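Local coordinates for protein putative phophotriesterase (Proteus mirabilis, PDB 3RHG) that probably hydrolyses ester bonds as a zinc-binding member of the phosphotriesterase family of metal-dependent amidohydrolases, at residues Leu26-Pro37 with Tyr63-Ile74; Trp56-Cys64 with Leu257-Gly265. One frame throughout, in Å; residues are numbered along the deposited sequence.

Contact 1: Leu26-Pro37 with Tyr63-Ile74; sequences LFNDLSGVVDEP and YCCCDNMDKKPI
The ammonium group of Lys72 is buried among three oxygens, two of them from Asn28. Its NZ donates to Asn28 O at 2.9 Å and to Asn28 OD1 at 3.0 Å, standing above both carbonyl planes, and a third bond runs back to Asp70 O of its own segment at 2.8 Å. The lysine chain bends at chi2 (-60°) and again at chi4 (-58°), which curls the amine over Asn28 while CB and CG pass Leu26 O. Phe296 O takes Asn28 ND2, while OD1 faces Lys72 NZ. Residues 26-37 lie in the loop that leaves strand 19-24 of the amidohydrolase TIM barrel, just past the zinc ligands His23 and His25, so Lys72 grips the chain close to the metal site. Beside it, the Phe27 ring presents its edge, in plane, to Lys72 O and Ile74 CA. Leu30 N bonds to Met69 O at 2.7 Å. Bends at chi2 and chi3 of Met69 carry its methyl CE to 3.7 Å from Leu30 CB, and Val34 CG2 lies against Met69 CB at 4.0 Å. Asp29 OD1 forms an Asx turn with Ser31 N and also accepts from Ser31 OG. Further along, Asp35 N donates to Tyr63 O at 2.9 Å, and a water joins Asp35 O to Cys64 O.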
loop_
_atom_site.group_PDB
_atom_site.type_symbol
_atom_site.label_atom_id
_atom_site.label_comp_id
_atom_site.label_asym_id
_atom_site.label_seq_id
_atom_site.Cartn_x
_atom_site.Cartn_y
_atom_site.Cartn_z
ATOM N N LEU A 26 -19.974 -6.532 -6.508
ATOM C CA LEU A 26 -19.699 -7.717 -7.324
ATOM C C LEU A 26 -19.718 -7.371 -8.806
ATOM O O LEU A 26 -18.793 -7.737 -9.529
ATOM C CB LEU A 26 -20.693 -8.850 -7.040
ATOM C CG LEU A 26 -20.378 -9.639 -5.759
ATOM C CD1 LEU A 26 -20.417 -8.704 -4.540
ATOM C CD2 LEU A 26 -21.327 -10.839 -5.582
ATOM N N PHE A 27 -20.779 -6.684 -9.233
ATOM C CA PHE A 27 -20.957 -6.267 -10.624
ATOM C C PHE A 27 -21.253 -4.775 -10.665
ATOM O O PHE A 27 -22.251 -4.293 -10.102
ATOM C CB PHE A 27 -22.072 -7.077 -11.297
ATOM C CG PHE A 27 -21.820 -8.562 -11.265
ATOM C CD1 PHE A 27 -20.912 -9.140 -12.156
ATOM C CD2 PHE A 27 -22.461 -9.383 -10.339
ATOM C CE1 PHE A 27 -20.637 -10.493 -12.124
ATOM C CE2 PHE A 27 -22.192 -10.746 -10.300
ATOM C CZ PHE A 27 -21.277 -11.306 -11.189
ATOM N N ASN A 28 -20.338 -4.041 -11.289
ATOM C CA ASN A 28 -20.482 -2.620 -11.480
ATOM C C ASN A 28 -19.727 -2.255 -12.744
ATOM O O ASN A 28 -18.887 -3.021 -13.218
ATOM C CB ASN A 28 -19.994 -1.825 -10.251
ATOM C CG ASN A 28 -18.478 -1.934 -10.024
ATOM O OD1 ASN A 28 -17.879 -3.002 -10.177
ATOM N ND2 ASN A 28 -17.860 -0.820 -9.662
ATOM N N ASP A 29 -20.036 -1.098 -13.306
ATOM C CA ASP A 29 -19.466 -0.727 -14.592
ATOM C C ASP A 29 -19.316 0.778 -14.506
ATOM O O ASP A 29 -20.312 1.487 -14.345
ATOM C CB ASP A 29 -20.437 -1.122 -15.720
ATOM C CG ASP A 29 -19.860 -0.878 -17.119
ATOM O OD1 ASP A 29 -18.798 -0.234 -17.240
ATOM O OD2 ASP A 29 -20.482 -1.322 -18.105
ATOM N N LEU A 30 -18.077 1.256 -14.560
ATOM C CA LEU A 30 -17.805 2.692 -14.531
ATOM C C LEU A 30 -17.304 3.173 -15.889
ATOM O O LEU A 30 -16.558 4.157 -15.987
ATOM C CB LEU A 30 -16.789 3.013 -13.437
ATOM C CG LEU A 30 -17.208 2.474 -12.069
ATOM C CD1 LEU A 30 -16.097 2.652 -11.060
ATOM C CD2 LEU A 30 -18.510 3.126 -11.584
ATOM N N SER A 31 -17.724 2.479 -16.937
ATOM C CA SER A 31 -17.279 2.768 -18.309
ATOM C C SER A 31 -17.611 4.149 -18.832
ATOM O O SER A 31 -16.988 4.608 -19.791
ATOM C CB SER A 31 -17.878 1.751 -19.271
ATOM O OG SER A 31 -17.227 0.515 -19.147
ATOM N N GLY A 32 -18.595 4.809 -18.231
ATOM C CA GLY A 32 -19.012 6.131 -18.707
ATOM C C GLY A 32 -18.200 7.276 -18.123
ATOM O O GLY A 32 -18.406 8.442 -18.489
ATOM N N VAL A 33 -17.269 6.945 -17.226
ATOM C CA VAL A 33 -16.465 7.943 -16.525
ATOM C C VAL A 33 -14.965 7.601 -16.473
ATOM O O VAL A 33 -14.272 7.951 -15.509
ATOM C CB VAL A 33 -16.980 8.168 -15.070
ATOM C CG1 VAL A 33 -18.342 8.882 -15.087
ATOM C CG2 VAL A 33 -17.065 6.822 -14.297
ATOM N N VAL A 34 -14.454 6.925 -17.500
ATOM C CA VAL A 34 -13.012 6.706 -17.583
ATOM C C VAL A 34 -12.333 8.074 -17.716
ATOM O O VAL A 34 -12.692 8.870 -18.570
ATOM C CB VAL A 34 -12.630 5.770 -18.757
ATOM C CG1 VAL A 34 -11.113 5.621 -18.856
ATOM C CG2 VAL A 34 -13.316 4.402 -18.602
ATOM N N ASP A 35 -11.371 8.347 -16.847
ATOM C CA ASP A 35 -10.691 9.629 -16.820
ATOM C C ASP A 35 -9.508 9.605 -17.778
ATOM O O ASP A 35 -8.948 8.538 -18.052
ATOM C CB ASP A 35 -10.224 9.937 -15.391
ATOM C CG ASP A 35 -11.364 10.401 -14.502
ATOM O OD1 ASP A 35 -12.354 10.928 -15.058
ATOM O OD2 ASP A 35 -11.276 10.231 -13.268
ATOM N N GLU A 36 -9.134 10.772 -18.297
ATOM C CA GLU A 36 -7.902 10.883 -19.071
ATOM C C GLU A 36 -6.708 10.614 -18.156
ATOM O O GLU A 36 -6.762 10.892 -16.953
ATOM C CB GLU A 36 -7.765 12.278 -19.691
ATOM C CG GLU A 36 -8.889 12.657 -20.643
ATOM C CD GLU A 36 -9.063 11.664 -21.779
ATOM O OE1 GLU A 36 -8.058 11.063 -22.221
ATOM O OE2 GLU A 36 -10.208 11.485 -22.236
ATOM N N PRO A 37 -5.630 10.050 -18.714
ATOM C CA PRO A 37 -4.427 9.839 -17.919
ATOM C C PRO A 37 -3.989 11.121 -17.190
ATOM O O PRO A 37 -3.819 12.175 -17.815
ATOM C CB PRO A 37 -3.383 9.416 -18.967
ATOM C CG PRO A 37 -4.009 9.705 -20.323
ATOM C CD PRO A 37 -5.474 9.566 -20.095
ATOM N N TYR A 63 -8.446 5.264 -12.427
ATOM C CA TYR A 63 -9.618 5.576 -13.246
ATOM C C TYR A 63 -9.310 5.808 -14.721
ATOM O O TYR A 63 -10.236 5.972 -15.523
ATOM C CB TYR A 63 -10.335 6.813 -12.691
ATOM C CG TYR A 63 -10.898 6.655 -11.287
ATOM C CD1 TYR A 63 -11.335 5.420 -10.811
ATOM C CD2 TYR A 63 -11.008 7.755 -10.442
ATOM C CE1 TYR A 63 -11.868 5.289 -9.532
ATOM C CE2 TYR A 63 -11.541 7.638 -9.152
ATOM C CZ TYR A 63 -11.964 6.407 -8.700
ATOM O OH TYR A 63 -12.477 6.312 -7.420
ATOM N N CYS A 64 -8.033 5.819 -15.094
ATOM C CA CYS A 64 -7.659 6.052 -16.502
ATOM C C CYS A 64 -7.629 4.749 -17.303
ATOM O O CYS A 64 -7.517 4.760 -18.527
ATOM C CB CYS A 64 -6.295 6.739 -16.611
ATOM S SG CYS A 64 -4.877 5.624 -16.328
ATOM N N CYS A 65 -7.715 3.622 -16.604
ATOM C CA CYS A 65 -7.585 2.308 -17.245
ATOM C C CYS A 65 -8.973 1.740 -17.574
ATOM O O CYS A 65 -9.731 1.362 -16.685
ATOM C CB CYS A 65 -6.804 1.358 -16.325
ATOM S SG CYS A 65 -6.697 -0.354 -16.869
ATOM N N CYS A 66 -9.312 1.663 -18.852
ATOM C CA CYS A 66 -10.651 1.235 -19.255
ATOM C C CYS A 66 -11.061 -0.113 -18.663
ATOM O O CYS A 66 -12.170 -0.275 -18.155
ATOM C CB CYS A 66 -10.745 1.175 -20.781
ATOM S SG CYS A 66 -10.417 2.746 -21.586
ATOM N N ASP A 67 -10.175 -1.099 -18.764
ATOM C CA ASP A 67 -10.495 -2.448 -18.294
ATOM C C ASP A 67 -10.807 -2.438 -16.798
ATOM O O ASP A 67 -11.676 -3.188 -16.317
ATOM C CB ASP A 67 -9.343 -3.411 -18.574
ATOM C CG ASP A 67 -9.653 -4.835 -18.141
ATOM O OD1 ASP A 67 -10.701 -5.384 -18.574
ATOM O OD2 ASP A 67 -8.847 -5.409 -17.372
ATOM N N ASN A 68 -10.095 -1.594 -16.051
ATOM C CA ASN A 68 -10.284 -1.505 -14.594
ATOM C C ASN A 68 -11.691 -1.055 -14.234
ATOM O O ASN A 68 -12.236 -1.428 -13.172
ATOM C CB ASN A 68 -9.263 -0.503 -14.024
ATOM C CG ASN A 68 -9.010 -0.681 -12.554
ATOM O OD1 ASN A 68 -9.108 -1.788 -12.011
ATOM N ND2 ASN A 68 -8.639 0.409 -11.901
ATOM N N MET A 69 -12.278 -0.282 -15.145
ATOM C CA MET A 69 -13.557 0.401 -14.973
ATOM C C MET A 69 -14.716 -0.344 -15.643
ATOM O O MET A 69 -15.868 0.075 -15.527
ATOM C CB MET A 69 -13.450 1.805 -15.618
ATOM C CG MET A 69 -12.298 2.648 -15.079
ATOM S SD MET A 69 -12.661 3.173 -13.404
ATOM C CE MET A 69 -13.539 4.695 -13.757
ATOM N N ASP A 70 -14.406 -1.436 -16.343
ATOM C CA ASP A 70 -15.373 -2.118 -17.199
ATOM C C ASP A 70 -16.161 -3.142 -16.403
ATOM O O ASP A 70 -15.855 -3.389 -15.224
ATOM C CB ASP A 70 -14.623 -2.792 -18.355
ATOM C CG ASP A 70 -15.490 -3.037 -19.586
ATOM O OD1 ASP A 70 -16.708 -2.741 -19.601
ATOM O OD2 ASP A 70 -14.917 -3.535 -20.571
ATOM N N LYS A 71 -17.181 -3.722 -17.035
ATOM C CA LYS A 71 -17.985 -4.775 -16.405
ATOM C C LYS A 71 -17.129 -5.943 -15.886
ATOM O O LYS A 71 -16.033 -6.225 -16.409
ATOM C CB LYS A 71 -19.106 -5.261 -17.331
ATOM C CG LYS A 71 -18.656 -5.615 -18.718
ATOM C CD LYS A 71 -19.845 -5.744 -19.693
ATOM C CE LYS A 71 -20.647 -7.001 -19.450
ATOM N NZ LYS A 71 -21.518 -7.326 -20.644
ATOM N N LYS A 72 -17.627 -6.599 -14.841
ATOM C CA LYS A 72 -16.880 -7.641 -14.150
ATOM C C LYS A 72 -17.370 -9.014 -14.621
ATOM O O LYS A 72 -18.528 -9.366 -14.402
ATOM C CB LYS A 72 -17.057 -7.492 -12.623
ATOM C CG LYS A 72 -16.818 -6.051 -12.102
ATOM C CD LYS A 72 -15.394 -5.587 -12.420
ATOM C CE LYS A 72 -15.107 -4.165 -11.913
ATOM N NZ LYS A 72 -16.051 -3.169 -12.487
ATOM N N PRO A 73 -16.504 -9.794 -15.286
ATOM C CA PRO A 73 -16.944 -11.130 -15.739
ATOM C C PRO A 73 -17.309 -12.045 -14.572
ATOM O O PRO A 73 -16.592 -12.084 -13.556
ATOM C CB PRO A 73 -15.714 -11.681 -16.475
ATOM C CG PRO A 73 -14.933 -10.452 -16.871
ATOM C CD PRO A 73 -15.139 -9.474 -15.739
ATOM N N ILE A 74 -18.408 -12.785 -14.711
ATOM C CA ILE A 74 -18.841 -13.673 -13.637
ATOM C C ILE A 74 -17.763 -14.685 -13.194
ATOM O O ILE A 74 -17.650 -14.973 -12.007
ATOM C CB ILE A 74 -20.196 -14.378 -13.945
ATOM C CG1 ILE A 74 -20.711 -15.085 -12.681
ATOM C CG2 ILE A 74 -20.024 -15.362 -15.105
ATOM C CD1 ILE A 74 -22.165 -15.478 -12.745
HETATM O O HOH W 1 -20.227 -5.880 -13.912
HETATM O O HOH W 2 -14.507 0.721 -19.306
HETATM O O HOH W 3 -7.888 7.111 -19.907
#

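Contact 2: Trp56-Cys64 with Leu257-Gly265; sequences WGLKYDPYC and LDISFPKEG. With BEZ (benzoic acid), chain D.
Pro62 CG touches both Ile259 CG2, at 3.8 Å, and Phe261 CD1, at 3.7 Å, while Ile259 CG2 itself lies over one face of the Phe261 ring. Both segments are loop-rich excursions from the TIM barrel: residues 257-265 follow strand 249-252, and residues 56-64 belong to the long connection after strand 19-24, so their meeting builds part of the wall of the benzoic acid pocket. Next to the proline, the Tyr63 and Phe261 rings meet obliquely, their planes 31° apart; the phenol end of Tyr63 does the touching, with OH 3.2 Å from Phe261 CE1. The Phe261 ring places one face against the bound benzoic acid, CZ lying 3.6 Å from BEZ C5. Leu257 CD2 approaches the same ligand ring, and the Tyr63 hydroxyl comes near BEZ C6.

Away from the ligand, Pro262 CD rests against Tyr60 O, and Ser260, in the conformer given, packs its CB and OG on the CD1-CE1 side of the Tyr60 ring. Tyr60 and Ser260 also touch Val270 and Met271, respectively, of the second subunit. The backbones are joined by Ser260 N donating to Lys59 O at 2.8 Å, a nearly straight bond with an angle of 171° at the hydrogen. Lys59 runs alongside Asp258, pointing the same way; in the conformer given, its chain is extended until chi4, where it bends to bring NZ to Asp258 O at 3.2 Å. Asp258 OD2, which also accepts from Asn307 ND2 of the same chain, receives a hydrogen bond from a water that in turn accepts from NZ of this Lys59 conformer, 2.7 Å from the water oxygen.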
loop_
_atom_site.group_PDB
_atom_site.type_symbol
_atom_site.label_atom_id
_atom_site.label_comp_id
_atom_site.label_asym_id
_atom_site.label_seq_id
_atom_site.Cartn_x
_atom_site.Cartn_y
_atom_site.Cartn_z
ATOM N N TRP A 56 1.639 -1.188 -10.022
ATOM C CA TRP A 56 2.543 -0.075 -9.748
ATOM C C TRP A 56 1.894 1.250 -10.163
ATOM O O TRP A 56 2.066 2.276 -9.492
ATOM C CB TRP A 56 3.898 -0.265 -10.463
ATOM C CG TRP A 56 3.807 -0.314 -11.985
ATOM C CD1 TRP A 56 3.775 -1.429 -12.771
ATOM C CD2 TRP A 56 3.755 0.807 -12.886
ATOM N NE1 TRP A 56 3.688 -1.080 -14.102
ATOM C CE2 TRP A 56 3.678 0.285 -14.200
ATOM C CE3 TRP A 56 3.769 2.201 -12.710
ATOM C CZ2 TRP A 56 3.612 1.103 -15.327
ATOM C CZ3 TRP A 56 3.705 3.013 -13.839
ATOM C CH2 TRP A 56 3.619 2.460 -15.124
ATOM N N GLY A 57 1.141 1.212 -11.257
ATOM C CA GLY A 57 0.534 2.415 -11.821
ATOM C C GLY A 57 -0.919 2.621 -11.427
ATOM O O GLY A 57 -1.350 3.763 -11.199
ATOM N N LEU A 58 -1.687 1.529 -11.380
ATOM C CA LEU A 58 -3.107 1.627 -11.075
ATOM C C LEU A 58 -3.325 2.139 -9.652
ATOM O O LEU A 58 -4.367 2.710 -9.344
ATOM C CB LEU A 58 -3.799 0.271 -11.253
ATOM C CG LEU A 58 -3.891 -0.233 -12.700
ATOM C CD1 LEU A 58 -4.478 -1.647 -12.741
ATOM C CD2 LEU A 58 -4.702 0.732 -13.577
ATOM N N LYS A 59 -2.348 1.931 -8.773
ATOM C CA LYS A 59 -2.442 2.411 -7.398
ATOM C C LYS A 59 -2.369 3.933 -7.286
ATOM O O LYS A 59 -2.614 4.480 -6.204
ATOM C CB LYS A 59 -1.373 1.766 -6.509
ATOM C CG LYS A 59 -1.745 0.367 -6.036
ATOM C CD LYS A 59 -0.718 -0.189 -5.055
ATOM C CE LYS A 59 -1.058 -1.625 -4.673
ATOM N NZ LYS A 59 -2.449 -1.771 -4.150
ATOM N N TYR A 60 -2.048 4.603 -8.400
ATOM C CA TYR A 60 -1.953 6.076 -8.447
ATOM C C TYR A 60 -2.894 6.712 -9.470
ATOM O O TYR A 60 -3.223 7.885 -9.362
ATOM C CB TYR A 60 -0.474 6.563 -8.565
ATOM C CG TYR A 60 0.221 6.146 -7.311
ATOM C CD1 TYR A 60 0.125 6.919 -6.145
ATOM C CD2 TYR A 60 0.819 4.897 -7.222
ATOM C CE1 TYR A 60 0.682 6.480 -4.948
ATOM C CE2 TYR A 60 1.367 4.453 -6.026
ATOM C CZ TYR A 60 1.290 5.241 -4.900
ATOM O OH TYR A 60 1.809 4.772 -3.715
ATOM N N ASP A 61 -3.344 5.927 -10.450
ATOM C CA ASP A 61 -4.273 6.438 -11.451
ATOM C C ASP A 61 -5.217 5.317 -11.867
ATOM O O ASP A 61 -5.150 4.799 -12.986
ATOM C CB ASP A 61 -3.491 7.014 -12.633
ATOM C CG ASP A 61 -4.332 7.940 -13.496
ATOM O OD1 ASP A 61 -5.564 7.995 -13.286
ATOM O OD2 ASP A 61 -3.756 8.599 -14.394
ATOM N N PRO A 62 -6.087 4.899 -10.934
ATOM C CA PRO A 62 -6.963 3.761 -11.206
ATOM C C PRO A 62 -7.986 4.020 -12.316
ATOM O O PRO A 62 -8.351 3.094 -13.056
ATOM C CB PRO A 62 -7.702 3.563 -9.869
ATOM C CG PRO A 62 -7.616 4.925 -9.174
ATOM C CD PRO A 62 -6.245 5.413 -9.556
ATOM N N TYR A 63 -8.446 5.264 -12.427
ATOM C CA TYR A 63 -9.618 5.576 -13.246
ATOM C C TYR A 63 -9.310 5.808 -14.721
ATOM O O TYR A 63 -10.236 5.972 -15.523
ATOM C CB TYR A 63 -10.335 6.813 -12.691
ATOM C CG TYR A 63 -10.898 6.655 -11.287
ATOM C CD1 TYR A 63 -11.335 5.420 -10.811
ATOM C CD2 TYR A 63 -11.008 7.755 -10.442
ATOM C CE1 TYR A 63 -11.868 5.289 -9.532
ATOM C CE2 TYR A 63 -11.541 7.638 -9.152
ATOM C CZ TYR A 63 -11.964 6.407 -8.700
ATOM O OH TYR A 63 -12.477 6.312 -7.420
ATOM N N CYS A 64 -8.033 5.819 -15.094
ATOM C CA CYS A 64 -7.659 6.052 -16.502
ATOM C C CYS A 64 -7.629 4.749 -17.303
ATOM O O CYS A 64 -7.517 4.760 -18.527
ATOM C CB CYS A 64 -6.295 6.739 -16.611
ATOM S SG CYS A 64 -4.877 5.624 -16.328
ATOM N N LEU A 257 -7.935 -1.027 0.691
ATOM C CA LEU A 257 -8.130 -0.416 -0.615
ATOM C C LEU A 257 -6.760 -0.096 -1.287
ATOM O O LEU A 257 -6.513 -0.443 -2.458
ATOM C CB LEU A 257 -9.046 0.813 -0.478
ATOM C CG LEU A 257 -9.234 1.673 -1.730
ATOM C CD1 LEU A 257 -9.999 0.873 -2.713
ATOM C CD2 LEU A 257 -9.959 2.939 -1.386
ATOM N N ASP A 258 -5.872 0.542 -0.542
ATOM C CA ASP A 258 -4.461 0.707 -0.936
ATOM C C ASP A 258 -4.304 1.436 -2.261
ATOM O O ASP A 258 -3.478 1.043 -3.101
ATOM C CB ASP A 258 -3.722 -0.637 -1.018
ATOM C CG ASP A 258 -3.581 -1.347 0.339
ATOM O OD1 ASP A 258 -3.972 -0.807 1.413
ATOM O OD2 ASP A 258 -3.052 -2.478 0.321
ATOM N N ILE A 259 -5.078 2.498 -2.449
ATOM C CA ILE A 259 -5.046 3.257 -3.706
ATOM C C ILE A 259 -4.989 4.732 -3.366
ATOM O O ILE A 259 -5.584 5.186 -2.373
ATOM C CB ILE A 259 -6.307 2.983 -4.562
ATOM C CG1 ILE A 259 -6.379 1.514 -4.987
ATOM C CG2 ILE A 259 -6.354 3.885 -5.794
ATOM C CD1 ILE A 259 -7.729 1.135 -5.673
ATOM N N SER A 260 -4.255 5.475 -4.188
ATOM C CA SER A 260 -4.233 6.921 -4.095
ATOM C C SER A 260 -4.941 7.499 -5.326
ATOM O O SER A 260 -4.630 7.137 -6.467
ATOM C CB SER A 260 -2.789 7.425 -3.978
ATOM O OG SER A 260 -2.107 6.801 -2.888
ATOM N N PHE A 261 -5.889 8.388 -5.086
ATOM C CA PHE A 261 -6.644 8.990 -6.160
ATOM C C PHE A 261 -6.062 10.365 -6.494
ATOM O O PHE A 261 -5.644 11.113 -5.604
ATOM C CB PHE A 261 -8.124 9.041 -5.767
ATOM C CG PHE A 261 -8.684 7.689 -5.452
ATOM C CD1 PHE A 261 -9.166 6.872 -6.466
ATOM C CD2 PHE A 261 -8.666 7.204 -4.143
ATOM C CE1 PHE A 261 -9.654 5.613 -6.184
ATOM C CE2 PHE A 261 -9.149 5.937 -3.850
ATOM C CZ PHE A 261 -9.646 5.136 -4.857
ATOM N N PRO A 262 -5.989 10.689 -7.782
ATOM C CA PRO A 262 -5.369 11.964 -8.132
ATOM C C PRO A 262 -6.079 13.182 -7.522
ATOM O O PRO A 262 -5.431 14.186 -7.229
ATOM C CB PRO A 262 -5.441 11.988 -9.653
ATOM C CG PRO A 262 -5.493 10.536 -10.063
ATOM C CD PRO A 262 -6.085 9.757 -8.915
ATOM N N LYS A 263 -7.392 13.085 -7.332
ATOM C CA LYS A 263 -8.140 14.138 -6.641
ATOM C C LYS A 263 -8.604 13.700 -5.256
ATOM O O LYS A 263 -7.837 13.728 -4.290
ATOM C CB LYS A 263 -9.361 14.571 -7.449
ATOM C CG LYS A 263 -9.046 15.256 -8.758
ATOM C CD LYS A 263 -9.067 14.270 -9.906
ATOM C CE LYS A 263 -9.352 14.961 -11.220
ATOM N NZ LYS A 263 -9.558 13.967 -12.299
ATOM N N GLU A 264 -9.871 13.302 -5.173
ATOM C CA GLU A 264 -10.492 12.960 -3.898
ATOM C C GLU A 264 -9.502 12.968 -2.743
ATOM O O GLU A 264 -9.658 13.726 -1.783
ATOM C CB GLU A 264 -11.207 11.607 -3.976
ATOM C CG GLU A 264 -10.945 10.834 -5.257
ATOM C CD GLU A 264 -11.799 11.336 -6.407
ATOM O OE1 GLU A 264 -12.661 12.207 -6.159
ATOM O OE2 GLU A 264 -11.616 10.859 -7.550
ATOM N N GLY A 265 -8.488 12.114 -2.842
ATOM C CA GLY A 265 -7.528 11.934 -1.763
ATOM C C GLY A 265 -6.950 10.528 -1.752
ATOM O O GLY A 265 -7.328 9.680 -2.570
HETATM C C BEZ D . -14.760 8.193 -3.498
HETATM O O1 BEZ D . -15.644 8.830 -2.887
HETATM O O2 BEZ D . -14.205 8.708 -4.499
HETATM C C1 BEZ D . -14.352 6.827 -3.048
HETATM C C2 BEZ D . -15.048 6.169 -2.029
HETATM C C3 BEZ D . -14.659 4.889 -1.637
HETATM C C4 BEZ D . -13.570 4.277 -2.241
HETATM C C5 BEZ D . -12.873 4.941 -3.245
HETATM C C6 BEZ D . -13.260 6.213 -3.659
HETATM O O HOH W 4 -2.471 -3.527 -2.051
HETATM O O HOH W 5 -1.709 3.987 -3.345
HETATM O O HOH W 6 0.915 6.546 -1.213
#

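Residues 56-74 form a continuous run that faces two loops: contact 1 sets its later half against the chain leaving strand 19-24, and contact 2 sets its earlier half against 257-265. Both contacts are partly buried, their centres 13 Å apart, and they share Tyr63, whose backbone carbonyl serves contact 1 while its ring serves the ligand pocket in contact 2. A probable hydrogen bond from Asn68 ND2 to Pro62 O also ties them together. Contact 1 combines a lysine gripped by carbonyl oxygens with an apolar patch round Met69; contact 2 has an apolar centre beside the benzoic acid and an outer edge bordering the second subunit.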